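Local atomic coordinates of glycosyl hydrolase family 88 (Pedobacter heparinus, PDB entry 3WIW), a protein that hydrolyses unsaturated glucuronyl residues at the ends of glycosaminoglycan fragments, with specificity for those derived from heparin. Residues D116-Y122 with N178-W184; I173-M177 with W250-Y255. The contacts are given in a common frame with arbitrary orientation. Numbering follows the deposited sequence.

Contact 1 of 2, residues D116-Y122 with N178-W184; sequences DLGFMLY and NLEYLYW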
ATOM      1  N   ASP A 116     -10.316  -5.122   3.191  1.00  9.27           N
ATOM      2  CA  ASP A 116      -8.895  -5.388   2.906  1.00  9.57           C
ATOM      3  C   ASP A 116      -8.655  -6.500   1.879  1.00  9.62           C
ATOM      4  O   ASP A 116      -7.514  -6.921   1.669  1.00  9.69           O
ATOM      5  CB  ASP A 116      -8.108  -5.655   4.199  1.00  9.45           C
ATOM      6  CG  ASP A 116      -7.853  -4.399   4.992  1.00 10.06           C
ATOM      7  OD1 ASP A 116      -7.648  -3.339   4.365  1.00 11.18           O
ATOM      8  OD2 ASP A 116      -7.854  -4.478   6.247  1.00 11.01           O
ATOM      9  N   LEU A 117      -9.705  -6.938   1.190  1.00  9.86           N
ATOM     10  CA  LEU A 117      -9.566  -7.915   0.114  1.00 10.40           C
ATOM     11  C   LEU A 117      -8.652  -7.423  -1.010  1.00  9.30           C
ATOM     12  O   LEU A 117      -8.040  -8.227  -1.709  1.00 10.36           O
ATOM     13  CB  LEU A 117     -10.926  -8.258  -0.473  1.00 10.86           C
ATOM     14  CG  LEU A 117     -11.872  -8.902   0.543  1.00 11.56           C
ATOM     15  CD1 LEU A 117     -13.247  -9.095  -0.103  1.00 12.51           C
ATOM     16  CD2 LEU A 117     -11.312 -10.235   1.074  1.00 12.44           C
ATOM     17  N   GLY A 118      -8.549  -6.110  -1.210  1.00  9.05           N
ATOM     18  CA  GLY A 118      -7.605  -5.596  -2.183  1.00  9.46           C
ATOM     19  C   GLY A 118      -6.157  -5.884  -1.768  1.00  9.55           C
ATOM     20  O   GLY A 118      -5.359  -6.457  -2.542  1.00 10.55           O
ATOM     21  N   PHE A 119      -5.770  -5.470  -0.558  1.00  8.93           N
ATOM     22  CA  PHE A 119      -4.435  -5.783  -0.071  1.00  8.97           C
ATOM     23  C   PHE A 119      -4.187  -7.298  -0.050  1.00  9.48           C
ATOM     24  O   PHE A 119      -3.081  -7.753  -0.339  1.00 10.33           O
ATOM     25  CB  PHE A 119      -4.272  -5.255   1.350  1.00  9.34           C
ATOM     26  CG  PHE A 119      -4.212  -3.752   1.477  1.00  8.77           C
ATOM     27  CD1 PHE A 119      -3.305  -2.986   0.747  1.00  9.29           C
ATOM     28  CD2 PHE A 119      -5.026  -3.109   2.407  1.00  9.12           C
ATOM     29  CE1 PHE A 119      -3.204  -1.581   0.976  1.00  9.37           C
ATOM     30  CE2 PHE A 119      -4.949  -1.731   2.624  1.00  9.72           C
ATOM     31  CZ  PHE A 119      -4.032  -0.980   1.911  1.00  8.98           C
ATOM     32  N   MET A 120      -5.202  -8.070   0.338  1.00  9.51           N
ATOM     33  CA  MET A 120      -5.013  -9.502   0.577  1.00  9.46           C
ATOM     34  C   MET A 120      -5.008 -10.342  -0.694  1.00  9.34           C
ATOM     35  O   MET A 120      -4.099 -11.144  -0.885  1.00 10.41           O
ATOM     36  CB  MET A 120      -6.100 -10.013   1.526  1.00  9.73           C
ATOM     37  CG  MET A 120      -6.016  -9.336   2.906  1.00 10.90           C
ATOM     38  SD  MET A 120      -7.517  -9.507   3.900  1.00 12.43           S
ATOM     39  CE  MET A 120      -7.290 -11.149   4.481  1.00 10.99           C
ATOM     40  N   LEU A 121      -6.034 -10.174  -1.536  1.00  9.88           N
ATOM     41  CA  LEU A 121      -6.146 -10.921  -2.797  1.00 10.41           C
ATOM     42  C   LEU A 121      -5.576 -10.180  -3.988  1.00  9.94           C
ATOM     43  O   LEU A 121      -4.944 -10.782  -4.841  1.00 10.95           O
ATOM     44  CB  LEU A 121      -7.601 -11.248  -3.107  1.00 11.44           C
ATOM     45  CG  LEU A 121      -8.207 -12.370  -2.285  1.00 12.94           C
ATOM     46  CD1 LEU A 121      -9.718 -12.418  -2.493  1.00 13.76           C
ATOM     47  CD2 LEU A 121      -7.617 -13.699  -2.719  1.00 14.37           C
ATOM     48  N   TYR A 122      -5.829  -8.881  -4.105  1.00  9.41           N
ATOM     49  CA  TYR A 122      -5.348  -8.220  -5.310  1.00  9.59           C
ATOM     50  C   TYR A 122      -3.808  -8.092  -5.335  1.00  9.24           C
ATOM     51  O   TYR A 122      -3.189  -8.227  -6.398  1.00 10.97           O
ATOM     52  CB  TYR A 122      -6.058  -6.886  -5.551  1.00  9.64           C
ATOM     53  CG  TYR A 122      -5.868  -6.375  -6.963  1.00 10.27           C
ATOM     54  CD1 TYR A 122      -6.408  -7.067  -8.048  1.00 10.85           C
ATOM     55  CD2 TYR A 122      -5.144  -5.207  -7.212  1.00 10.44           C
ATOM     56  CE1 TYR A 122      -6.227  -6.600  -9.350  1.00 11.71           C
ATOM     57  CE2 TYR A 122      -4.934  -4.732  -8.502  1.00 10.34           C
ATOM     58  CZ  TYR A 122      -5.509  -5.432  -9.573  1.00 11.80           C
ATOM     59  OH  TYR A 122      -5.340  -4.989 -10.878  1.00 14.06           O
ATOM     60  N   ASN A 178      -7.823  -0.303  -1.545  1.00  8.65           N
ATOM     61  CA  ASN A 178      -8.633  -1.459  -1.902  1.00  8.19           C
ATOM     62  C   ASN A 178      -9.536  -1.221  -3.112  1.00  9.17           C
ATOM     63  O   ASN A 178     -10.097  -2.154  -3.648  1.00  9.99           O
ATOM     64  CB  ASN A 178      -9.398  -1.910  -0.664  1.00  8.72           C
ATOM     65  CG  ASN A 178      -8.490  -2.556   0.344  1.00  9.30           C
ATOM     66  OD1 ASN A 178      -7.799  -3.520   0.025  1.00  9.64           O
ATOM     67  ND2 ASN A 178      -8.460  -2.024   1.568  1.00 10.44           N
ATOM     68  N   LEU A 179      -9.677   0.029  -3.547  1.00  9.75           N
ATOM     69  CA  LEU A 179     -10.443   0.338  -4.756  1.00  9.79           C
ATOM     70  C   LEU A 179      -9.803  -0.204  -6.030  1.00  9.81           C
ATOM     71  O   LEU A 179     -10.517  -0.506  -6.986  1.00 10.30           O
ATOM     72  CB  LEU A 179     -10.670   1.840  -4.893  1.00 10.11           C
ATOM     73  CG  LEU A 179     -11.343   2.514  -3.701  1.00 10.24           C
ATOM     74  CD1 LEU A 179     -11.572   3.977  -4.039  1.00 10.80           C
ATOM     75  CD2 LEU A 179     -12.624   1.796  -3.276  1.00 11.62           C
ATOM     76  N   GLU A 180      -8.474  -0.354  -6.034  1.00  9.06           N
ATOM     77  CA  GLU A 180      -7.774  -0.767  -7.253  1.00  9.75           C
ATOM     78  C   GLU A 180      -8.337  -2.119  -7.738  1.00  9.89           C
ATOM     79  O   GLU A 180      -8.591  -2.329  -8.933  1.00 10.55           O
ATOM     80  CB  GLU A 180      -6.264  -0.849  -7.017  1.00  9.47           C
ATOM     81  CG  GLU A 180      -5.536  -1.038  -8.348  1.00 11.04           C
ATOM     82  CD  GLU A 180      -4.040  -1.107  -8.226  1.00 12.10           C
ATOM     83  OE1 GLU A 180      -3.380  -1.501  -9.209  1.00 13.85           O
ATOM     84  OE2 GLU A 180      -3.512  -0.707  -7.180  1.00 12.40           O
ATOM     85  N   TYR A 181      -8.523  -3.025  -6.783  1.00 10.08           N
ATOM     86  CA  TYR A 181      -9.113  -4.331  -7.033  1.00  9.96           C
ATOM     87  C   TYR A 181     -10.453  -4.207  -7.760  1.00 10.01           C
ATOM     88  O   TYR A 181     -10.686  -4.895  -8.774  1.00 10.77           O
ATOM     89  CB  TYR A 181      -9.300  -5.025  -5.698  1.00 10.11           C
ATOM     90  CG  TYR A 181      -9.716  -6.497  -5.737  1.00  9.81           C
ATOM     91  CD1 TYR A 181      -9.747  -7.265  -6.913  1.00 10.84           C
ATOM     92  CD2 TYR A 181     -10.060  -7.125  -4.530  1.00 10.21           C
ATOM     93  CE1 TYR A 181     -10.117  -8.626  -6.855  1.00 11.07           C
ATOM     94  CE2 TYR A 181     -10.407  -8.445  -4.456  1.00 11.63           C
ATOM     95  CZ  TYR A 181     -10.444  -9.198  -5.611  1.00 11.12           C
ATOM     96  OH  TYR A 181     -10.786 -10.521  -5.493  1.00 12.08           O
ATOM     97  N   LEU A 182     -11.332  -3.318  -7.300  1.00 10.53           N
ATOM     98  CA  LEU A 182     -12.645  -3.171  -7.924  1.00 12.16           C
ATOM     99  C   LEU A 182     -12.583  -2.486  -9.279  1.00 11.07           C
ATOM    100  O   LEU A 182     -13.391  -2.821 -10.149  1.00 12.12           O
ATOM    101  CB  LEU A 182     -13.604  -2.411  -7.021  1.00 14.01           C
ATOM    102  CG  LEU A 182     -14.232  -3.154  -5.857  1.00 17.06           C
ATOM    103  CD1 LEU A 182     -15.272  -2.264  -5.190  1.00 18.55           C
ATOM    104  CD2 LEU A 182     -14.859  -4.447  -6.340  1.00 17.69           C
ATOM    105  N   TYR A 183     -11.721  -1.485  -9.462  1.00 11.71           N
ATOM    106  CA  TYR A 183     -11.596  -0.909 -10.805  1.00 11.93           C
ATOM    107  C   TYR A 183     -11.206  -1.988 -11.811  1.00 12.50           C
ATOM    108  O   TYR A 183     -11.794  -2.104 -12.896  1.00 14.32           O
ATOM    109  CB  TYR A 183     -10.551   0.193 -10.853  1.00 12.30           C
ATOM    110  CG  TYR A 183     -10.852   1.468 -10.088  1.00 11.21           C
ATOM    111  CD1 TYR A 183     -12.039   2.178 -10.269  1.00 11.92           C
ATOM    112  CD2 TYR A 183      -9.892   2.011  -9.226  1.00 11.47           C
ATOM    113  CE1 TYR A 183     -12.263   3.360  -9.578  1.00 12.62           C
ATOM    114  CE2 TYR A 183     -10.122   3.187  -8.534  1.00 12.26           C
ATOM    115  CZ  TYR A 183     -11.299   3.860  -8.719  1.00 12.59           C
ATOM    116  OH  TYR A 183     -11.521   5.041  -8.047  1.00 13.14           O
ATOM    117  N   TRP A 184     -10.229  -2.805 -11.439  1.00 11.63           N
ATOM    118  CA  TRP A 184      -9.749  -3.878 -12.297  1.00 12.10           C
ATOM    119  C   TRP A 184     -10.856  -4.900 -12.537  1.00 11.60           C
ATOM    120  O   TRP A 184     -11.124  -5.284 -13.671  1.00 13.78           O
ATOM    121  CB  TRP A 184      -8.515  -4.566 -11.674  1.00 12.88           C
ATOM    122  CG  TRP A 184      -8.171  -5.824 -12.404  1.00 13.73           C
ATOM    123  CD1 TRP A 184      -7.442  -5.933 -13.555  1.00 15.41           C
ATOM    124  CD2 TRP A 184      -8.620  -7.154 -12.076  1.00 13.53           C
ATOM    125  NE1 TRP A 184      -7.397  -7.257 -13.945  1.00 16.37           N
ATOM    126  CE2 TRP A 184      -8.108  -8.023 -13.056  1.00 15.15           C
ATOM    127  CE3 TRP A 184      -9.374  -7.692 -11.024  1.00 14.02           C
ATOM    128  CZ2 TRP A 184      -8.334  -9.412 -13.028  1.00 15.17           C
ATOM    129  CZ3 TRP A 184      -9.610  -9.075 -10.993  1.00 14.93           C
ATOM    130  CH2 TRP A 184      -9.094  -9.914 -11.994  1.00 15.33           C
TER
HETATM  131  O   HOH W   1      -4.527  -2.595 -11.381  1.00 17.80           O
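Asp116 sits at the N-cap of helix 117-132, and its OD1 accepts a hydrogen bond from Asn178 ND2 (3.2 Å); the same oxygen also bonds a buffer molecule, EPE, in the pocket. The other end of that amide, Asn178 OD1, takes the backbone N of Phe119 (2.9 Å), so one asparagine spans the carboxylate and the first turn of the helix. Leu117 lays its CB against Tyr181 CE2 (4.0 Å). At Gly118 the backbones come closest, CA to CA of Asn178 4.3 Å; a CB here would run into Asn178 OD1. Phe119 puts CE2 3.7 Å from Asn178 ND2, its ring meeting Trp250 as well. Leu121 CD1 touches Tyr181 OH (3.7 Å), a hydroxyl bonded to Leu141 O. Tyr122 and Tyr181 lie nearly parallel but slid apart (22°, centroids 5.5 Å), with two CH-pi contacts over the ring faces: Tyr181 CA 4.0 Å from the Tyr122 ring centroid, Tyr122 CB 4.1 Å from that of Tyr181. Tyr122 OH reaches Trp184 CB (3.3 Å) and, through a water, Glu180 OE1. Tyr181 is thus a knob among Leu117, Gly118, Leu121 and Tyr122, where the axes of 117-122 and 178-184 approach to 7.8 Å at 63°. This is helix packing of an (α/α)6 barrel, carrying at one end Asp116, the predicted nucleophile of the family 88 active site.

Contact 2 of 2, residues I173-M177 with W250-Y255; sequences IDNLM and WGLYGY
Met177 lays its side chain across two aromatic rings, CG 3.4 Å from Trp250 CE3 and CE over the face of Tyr253, 3.5 Å from the ring centroid. All its chi angles are m, bringing SD to 4.1 Å from the Tyr253 centroid and 4.7 Å from that of the Trp250 six-membered ring, both oblique Met-aromatic contacts. Residues 250-255 are regular helix; 173-177 is helical in phi/psi, with i to i+3 bonds Leu176 N to Ile173 O (3.0 Å) and Met177 N to Asp174 O (2.9 Å). The CA register pairs Asp174 with Trp250 (5.6 Å) and Leu176 with Gly254 (4.9 Å), where a CB on Gly254 would clash with Leu176 CB. Leu176 (m, t) sets CD1 3.8 Å from Gly251 CA and 3.6 Å from Tyr255 CE2. Trp250 (chi1 m, chi2 147°) places NE1 3.0 Å from Asp174 OD2, a weak hydrogen bond; Asp174 OD1 is hydrogen-bonded to His218 NE2. An apolar core thus ends in a weak polar pair at the predicted substrate site, with Asp174, the predicted proton donor, as acceptor.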
ATOM      1  N   ILE A 173      -9.091   5.837   5.578  1.00  8.40           N
ATOM      2  CA  ILE A 173      -8.387   6.345   4.414  1.00  8.50           C
ATOM      3  C   ILE A 173      -7.722   5.185   3.631  1.00  8.64           C
ATOM      4  O   ILE A 173      -7.637   5.227   2.383  1.00  9.64           O
ATOM      5  CB  ILE A 173      -7.374   7.453   4.829  1.00  9.21           C
ATOM      6  CG1 ILE A 173      -6.887   8.231   3.612  1.00 10.11           C
ATOM      7  CG2 ILE A 173      -6.162   6.867   5.591  1.00  9.56           C
ATOM      8  CD1 ILE A 173      -7.939   9.176   2.998  1.00 11.29           C
ATOM      9  N   ASP A 174      -7.255   4.159   4.357  1.00  8.86           N
ATOM     10  CA  ASP A 174      -6.584   3.003   3.741  1.00  8.69           C
ATOM     11  C   ASP A 174      -7.492   2.318   2.698  1.00  8.62           C
ATOM     12  O   ASP A 174      -7.001   1.651   1.782  1.00  9.17           O
ATOM     13  CB  ASP A 174      -6.179   1.942   4.775  1.00  8.78           C
ATOM     14  CG  ASP A 174      -5.733   2.504   6.136  1.00  9.60           C
ATOM     15  OD1 ASP A 174      -6.349   3.446   6.688  1.00  9.67           O
ATOM     16  OD2 ASP A 174      -4.802   1.899   6.703  1.00 10.34           O
ATOM     17  N   ASN A 175      -8.809   2.459   2.856  1.00  8.49           N
ATOM     18  CA  ASN A 175      -9.795   1.822   1.974  1.00  8.67           C
ATOM     19  C   ASN A 175      -9.611   2.314   0.524  1.00  8.37           C
ATOM     20  O   ASN A 175      -9.986   1.593  -0.409  1.00  9.52           O
ATOM     21  CB  ASN A 175     -11.207   2.099   2.523  1.00  9.38           C
ATOM     22  CG  ASN A 175     -12.292   1.084   2.101  1.00  9.27           C
ATOM     23  OD1 ASN A 175     -13.174   0.770   2.926  1.00  9.93           O
ATOM     24  ND2 ASN A 175     -12.266   0.602   0.852  1.00  9.75           N
ATOM     25  N   LEU A 176      -9.035   3.506   0.316  1.00  8.36           N
ATOM     26  CA  LEU A 176      -8.730   3.933  -1.063  1.00  8.46           C
ATOM     27  C   LEU A 176      -7.892   2.891  -1.806  1.00  8.16           C
ATOM     28  O   LEU A 176      -8.046   2.702  -3.018  1.00  9.94           O
ATOM     29  CB  LEU A 176      -8.024   5.293  -1.107  1.00  9.73           C
ATOM     30  CG  LEU A 176      -8.897   6.484  -0.701  1.00  9.95           C
ATOM     31  CD1 LEU A 176      -7.975   7.656  -0.376  1.00 10.78           C
ATOM     32  CD2 LEU A 176      -9.893   6.851  -1.807  1.00 11.70           C
ATOM     33  N   MET A 177      -6.961   2.249  -1.102  1.00  8.27           N
ATOM     34  CA  MET A 177      -6.042   1.317  -1.761  1.00  7.97           C
ATOM     35  C   MET A 177      -6.792   0.111  -2.284  1.00  8.59           C
ATOM     36  O   MET A 177      -6.427  -0.444  -3.322  1.00  9.82           O
ATOM     37  CB  MET A 177      -4.952   0.884  -0.783  1.00  8.21           C
ATOM     38  CG  MET A 177      -4.114   2.052  -0.262  1.00  8.45           C
ATOM     39  SD  MET A 177      -3.122   2.848  -1.538  1.00  9.36           S
ATOM     40  CE  MET A 177      -1.979   1.502  -1.897  1.00  9.12           C
ATOM     41  N   TRP A 250      -1.488   6.759   1.821  1.00  7.88           N
ATOM     42  CA  TRP A 250      -2.592   6.012   1.190  1.00  8.15           C
ATOM     43  C   TRP A 250      -3.480   6.962   0.387  1.00  8.55           C
ATOM     44  O   TRP A 250      -3.976   6.595  -0.673  1.00  9.88           O
ATOM     45  CB  TRP A 250      -3.465   5.358   2.236  1.00  8.45           C
ATOM     46  CG  TRP A 250      -2.915   4.247   3.084  1.00  7.76           C
ATOM     47  CD1 TRP A 250      -3.278   4.022   4.396  1.00  8.34           C
ATOM     48  CD2 TRP A 250      -2.058   3.138   2.715  1.00  8.57           C
ATOM     49  NE1 TRP A 250      -2.663   2.899   4.874  1.00  8.50           N
ATOM     50  CE2 TRP A 250      -1.929   2.319   3.863  1.00  8.31           C
ATOM     51  CE3 TRP A 250      -1.358   2.775   1.546  1.00  9.41           C
ATOM     52  CZ2 TRP A 250      -1.177   1.124   3.873  1.00  8.49           C
ATOM     53  CZ3 TRP A 250      -0.589   1.585   1.559  1.00  9.82           C
ATOM     54  CH2 TRP A 250      -0.505   0.783   2.727  1.00  9.10           C
ATOM     55  N   GLY A 251      -3.710   8.184   0.885  1.00  8.38           N
ATOM     56  CA  GLY A 251      -4.482   9.177   0.150  1.00  8.77           C
ATOM     57  C   GLY A 251      -3.814   9.560  -1.160  1.00  8.13           C
ATOM     58  O   GLY A 251      -4.459   9.540  -2.217  1.00  9.57           O
ATOM     59  N   LEU A 252      -2.531   9.911  -1.097  1.00  8.65           N
ATOM     60  CA  LEU A 252      -1.798  10.271  -2.308  1.00  9.05           C
ATOM     61  C   LEU A 252      -1.877   9.139  -3.343  1.00  9.19           C
ATOM     62  O   LEU A 252      -2.198   9.357  -4.521  1.00 10.06           O
ATOM     63  CB  LEU A 252      -0.338  10.558  -1.970  1.00  8.77           C
ATOM     64  CG  LEU A 252       0.548  10.863  -3.173  1.00  9.45           C
ATOM     65  CD1 LEU A 252       0.082  12.116  -3.935  1.00 10.88           C
ATOM     66  CD2 LEU A 252       2.015  10.995  -2.731  1.00 11.69           C
ATOM     67  N   TYR A 253      -1.546   7.933  -2.899  1.00  7.75           N
ATOM     68  CA  TYR A 253      -1.555   6.781  -3.778  1.00  8.11           C
ATOM     69  C   TYR A 253      -2.973   6.523  -4.310  1.00  8.33           C
ATOM     70  O   TYR A 253      -3.149   6.250  -5.498  1.00  9.32           O
ATOM     71  CB  TYR A 253      -1.034   5.586  -3.010  1.00  8.92           C
ATOM     72  CG  TYR A 253      -0.656   4.367  -3.812  1.00  8.45           C
ATOM     73  CD1 TYR A 253      -1.627   3.609  -4.476  1.00  8.28           C
ATOM     74  CD2 TYR A 253       0.670   3.935  -3.872  1.00  8.83           C
ATOM     75  CE1 TYR A 253      -1.295   2.444  -5.159  1.00  9.15           C
ATOM     76  CE2 TYR A 253       1.016   2.779  -4.562  1.00  9.52           C
ATOM     77  CZ  TYR A 253       0.025   2.031  -5.192  1.00  8.67           C
ATOM     78  OH  TYR A 253       0.354   0.863  -5.839  1.00 10.60           O
ATOM     79  N   GLY A 254      -3.966   6.582  -3.419  1.00  9.04           N
ATOM     80  CA  GLY A 254      -5.353   6.296  -3.763  1.00  9.20           C
ATOM     81  C   GLY A 254      -5.817   7.164  -4.931  1.00  8.98           C
ATOM     82  O   GLY A 254      -6.514   6.665  -5.828  1.00  9.94           O
ATOM     83  N   TYR A 255      -5.448   8.448  -4.935  1.00  9.02           N
ATOM     84  CA  TYR A 255      -5.914   9.362  -5.995  1.00  9.61           C
ATOM     85  C   TYR A 255      -5.070   9.258  -7.254  1.00 10.03           C
ATOM     86  O   TYR A 255      -5.607   9.403  -8.348  1.00 11.25           O
ATOM     87  CB  TYR A 255      -6.116  10.815  -5.481  1.00 10.04           C
ATOM     88  CG  TYR A 255      -7.327  10.791  -4.596  1.00 10.21           C
ATOM     89  CD1 TYR A 255      -8.594  10.716  -5.165  1.00 10.67           C
ATOM     90  CD2 TYR A 255      -7.217  10.679  -3.211  1.00 10.45           C
ATOM     91  CE1 TYR A 255      -9.729  10.603  -4.390  1.00 11.27           C
ATOM     92  CE2 TYR A 255      -8.344  10.553  -2.422  1.00  9.70           C
ATOM     93  CZ  TYR A 255      -9.598  10.499  -3.022  1.00  9.87           C
ATOM     94  OH  TYR A 255     -10.699  10.350  -2.222  1.00 11.35           O
TER

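In the fold
From the N terminus the chain runs through helices 30-49, 77-89 and 92-103 before Asp116 leads into helix 117-132, then passes through helix 138-150 and short strands to reach Ile173. Helix 175-188 follows and serves both contacts: its first turn enters contact 2, the next turns contact 1. Contact 1 closes a loop of 55 residues back to 116-122, while contact 2 waits for helix 245-262, 72 residues further on. The segments alternate, so the two loops cross, and three helices are tied together. The contacts touch directly where Phe119 CZ lies 3.4 Å from Met177 CB. Together they bring Asp116 and Asp174, the predicted nucleophile and proton donor, to about 5 Å between side chains.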